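Local coordinates for envelope polyprotein (Puumala orthohantavirus, PDB 5FXU) that forms the ectodomain of the Gn envelope glycoprotein and probably acts, with its partner glycoprotein, in building the hantavirus surface and in host-cell entry, at residues A[211-214]-A[215-219]. Numbering follows the deposited sequence.
Sequences SFET and LVQKT. With NAG (2-acetamido-2-deoxy-beta-D-glucopyranose), chain D.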
ATOM      1  N   SER A 211       6.098 -10.826  13.298  1.00 47.96           N
ATOM      2  CA  SER A 211       7.237  -9.919  13.248  1.00 47.14           C
ATOM      3  C   SER A 211       6.912  -8.606  13.908  1.00 48.11           C
ATOM      4  O   SER A 211       7.696  -8.110  14.712  1.00 53.27           O
ATOM      5  CB  SER A 211       7.711  -9.669  11.816  1.00 47.45           C
ATOM      6  OG  SER A 211       7.910 -10.890  11.111  1.00 47.11           O
ATOM      7  N   PHE A 212       5.719  -8.073  13.656  1.00 47.13           N
ATOM      8  CA  PHE A 212       5.295  -6.834  14.316  1.00 45.86           C
ATOM      9  C   PHE A 212       5.180  -7.019  15.826  1.00 47.32           C
ATOM     10  O   PHE A 212       5.568  -6.152  16.602  1.00 46.27           O
ATOM     11  CB  PHE A 212       3.950  -6.316  13.749  1.00 44.41           C
ATOM     12  CG  PHE A 212       4.067  -5.663  12.414  1.00 42.19           C
ATOM     13  CD1 PHE A 212       4.626  -4.407  12.302  1.00 41.47           C
ATOM     14  CD2 PHE A 212       3.638  -6.308  11.264  1.00 41.43           C
ATOM     15  CE1 PHE A 212       4.763  -3.812  11.073  1.00 41.02           C
ATOM     16  CE2 PHE A 212       3.764  -5.707  10.026  1.00 41.04           C
ATOM     17  CZ  PHE A 212       4.329  -4.457   9.931  1.00 40.63           C
ATOM     18  N   GLU A 213       4.612  -8.144  16.235  1.00 50.64           N
ATOM     19  CA  GLU A 213       4.398  -8.432  17.664  1.00 54.44           C
ATOM     20  C   GLU A 213       5.741  -8.507  18.459  1.00 57.16           C
ATOM     21  O   GLU A 213       5.860  -7.902  19.532  1.00 55.06           O
ATOM     22  CB  GLU A 213       3.520  -9.686  17.812  1.00 55.31           C
ATOM     23  CG  GLU A 213       2.041  -9.382  17.508  1.00 56.75           C
ATOM     24  CD  GLU A 213       1.166 -10.611  17.262  1.00 58.19           C
ATOM     25  OE1 GLU A 213       1.656 -11.762  17.296  1.00 58.47           O
ATOM     26  OE2 GLU A 213      -0.046 -10.411  17.043  1.00 58.60           O
ATOM     27  N   THR A 214       6.755  -9.182  17.909  1.00 59.07           N
ATOM     28  CA  THR A 214       8.098  -9.186  18.547  1.00 62.15           C
ATOM     29  C   THR A 214       8.639  -7.766  18.748  1.00 65.51           C
ATOM     30  O   THR A 214       9.237  -7.458  19.766  1.00 66.04           O
ATOM     31  CB  THR A 214       9.180  -9.993  17.809  1.00 62.44           C
ATOM     32  OG1 THR A 214       9.465  -9.393  16.535  1.00 62.56           O
ATOM     33  CG2 THR A 214       8.774 -11.457  17.664  1.00 62.68           C
ATOM     34  N   LEU A 215       8.406  -6.898  17.780  1.00 68.36           N
ATOM     35  CA  LEU A 215       8.904  -5.534  17.868  1.00 72.29           C
ATOM     36  C   LEU A 215       8.180  -4.664  18.914  1.00 74.37           C
ATOM     37  O   LEU A 215       8.810  -3.836  19.563  1.00 74.51           O
ATOM     38  CB  LEU A 215       8.825  -4.901  16.474  1.00 75.37           C
ATOM     39  CG  LEU A 215       9.412  -3.513  16.255  1.00 78.45           C
ATOM     40  CD1 LEU A 215      10.900  -3.456  16.581  1.00 81.36           C
ATOM     41  CD2 LEU A 215       9.167  -3.123  14.809  1.00 78.16           C
ATOM     42  N   VAL A 216       6.867  -4.840  19.059  1.00 78.67           N
ATOM     43  CA  VAL A 216       6.021  -3.951  19.908  1.00 83.39           C
ATOM     44  C   VAL A 216       5.177  -4.629  21.022  1.00 86.14           C
ATOM     45  O   VAL A 216       4.286  -3.991  21.586  1.00 86.64           O
ATOM     46  CB  VAL A 216       5.158  -3.007  18.990  1.00 84.88           C
ATOM     47  CG1 VAL A 216       4.089  -2.195  19.729  1.00 85.81           C
ATOM     48  CG2 VAL A 216       6.075  -2.026  18.264  1.00 85.82           C
ATOM     49  N   GLN A 217       5.474  -5.874  21.411  1.00 89.83           N
ATOM     50  CA  GLN A 217       4.639  -6.520  22.444  1.00 92.71           C
ATOM     51  C   GLN A 217       5.354  -6.937  23.691  1.00 97.16           C
ATOM     52  O   GLN A 217       6.538  -7.242  23.693  1.00 96.03           O
ATOM     53  CB  GLN A 217       3.867  -7.738  21.918  1.00 90.23           C
ATOM     54  CG  GLN A 217       2.562  -7.386  21.245  1.00 86.30           C
ATOM     55  CD  GLN A 217       1.684  -8.588  21.027  1.00 85.52           C
ATOM     56  OE1 GLN A 217       2.163  -9.725  20.905  1.00 83.58           O
ATOM     57  NE2 GLN A 217       0.386  -8.341  20.937  1.00 85.31           N
ATOM     58  N   LYS A 218       4.554  -6.989  24.745  1.00103.85           N
ATOM     59  CA  LYS A 218       5.001  -7.409  26.070  1.00110.31           C
ATOM     60  C   LYS A 218       4.887  -8.946  26.080  1.00115.42           C
ATOM     61  O   LYS A 218       5.892  -9.672  26.119  1.00116.27           O
ATOM     62  CB  LYS A 218       4.189  -6.745  27.223  1.00111.14           C
ATOM     63  CG  LYS A 218       3.368  -5.523  26.823  1.00109.50           C
ATOM     64  CD  LYS A 218       1.990  -5.894  26.266  1.00106.30           C
ATOM     65  CE  LYS A 218       1.492  -4.836  25.289  1.00105.25           C
ATOM     66  NZ  LYS A 218       0.058  -4.987  24.920  1.00103.79           N
ATOM     67  N   THR A 219       3.644  -9.417  25.946  1.00117.37           N
ATOM     68  CA  THR A 219       3.262 -10.819  26.144  1.00115.87           C
ATOM     69  C   THR A 219       2.898 -11.539  24.824  1.00110.26           C
ATOM     70  O   THR A 219       2.916 -10.934  23.745  1.00107.16           O
ATOM     71  CB  THR A 219       2.088 -10.890  27.150  1.00118.04           C
ATOM     72  OG1 THR A 219       0.972 -10.141  26.650  1.00113.93           O
ATOM     73  CG2 THR A 219       2.514 -10.317  28.521  1.00119.27           C
TER
HETATM   74  C1  NAG D   2      -2.648   0.723  26.651  1.00 87.02           C
HETATM   75  C2  NAG D   2      -1.880   0.243  27.885  1.00 88.40           C
HETATM   76  C3  NAG D   2      -2.454   0.838  29.180  1.00 90.37           C
HETATM   77  C4  NAG D   2      -2.527   2.361  29.079  1.00 89.41           C
HETATM   78  C5  NAG D   2      -3.322   2.761  27.830  1.00 87.00           C
HETATM   79  C6  NAG D   2      -3.355   4.280  27.634  1.00 82.92           C
HETATM   80  C7  NAG D   2      -0.938  -2.000  27.440  1.00 80.96           C
HETATM   81  C8  NAG D   2      -1.166  -3.477  27.590  1.00 77.94           C
HETATM   82  N2  NAG D   2      -1.912  -1.217  27.925  1.00 85.25           N
HETATM   83  O3  NAG D   2      -1.646   0.489  30.319  1.00 89.13           O
HETATM   84  O4  NAG D   2      -3.124   2.883  30.281  1.00 88.09           O
HETATM   85  O5  NAG D   2      -2.771   2.152  26.651  1.00 88.89           O
HETATM   86  O6  NAG D   2      -2.281   4.718  26.791  1.00 76.93           O
HETATM   87  O7  NAG D   2       0.074  -1.563  26.902  1.00 77.71           O
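The side chains of E213 and Q217, one turn apart near the C-terminal end of helix 208-216, lie side by side and point the same way, the carboxylate and amide planes only 7° apart and Q217 CD 3.6 Å from E213 CG. The helical backbone bonding grows weak here: the carbonyl O of E213 receives the N-H of Q217 at 2.8 Å in a weak bond, and a second weak bond arrives from V216 N. V216 N also gives a 3.1 Å bond to F212 O. T214 adds a side-chain bond to this turn: with chi1 at 65°, its OG1 folds back over the backbone and donates to S211 O at 2.8 Å, 24° off the carbonyl plane. S211 O also accepts a weak bond from L215 N. On the buried side, F212 stacks on H333 and packs against helix 249-260, whose A259 also meets L215 and V216. Further on, K218 NZ makes a weak hydrogen bond to S334 O and touches the acetamide methyl C8 of an N-acetylglucosamine at 3.3 Å. The buried carboxylate of E213 forms a salt bridge with K339, which would be expected to stabilise its negative charge and tie the helix to the segment around K339 of the same chain.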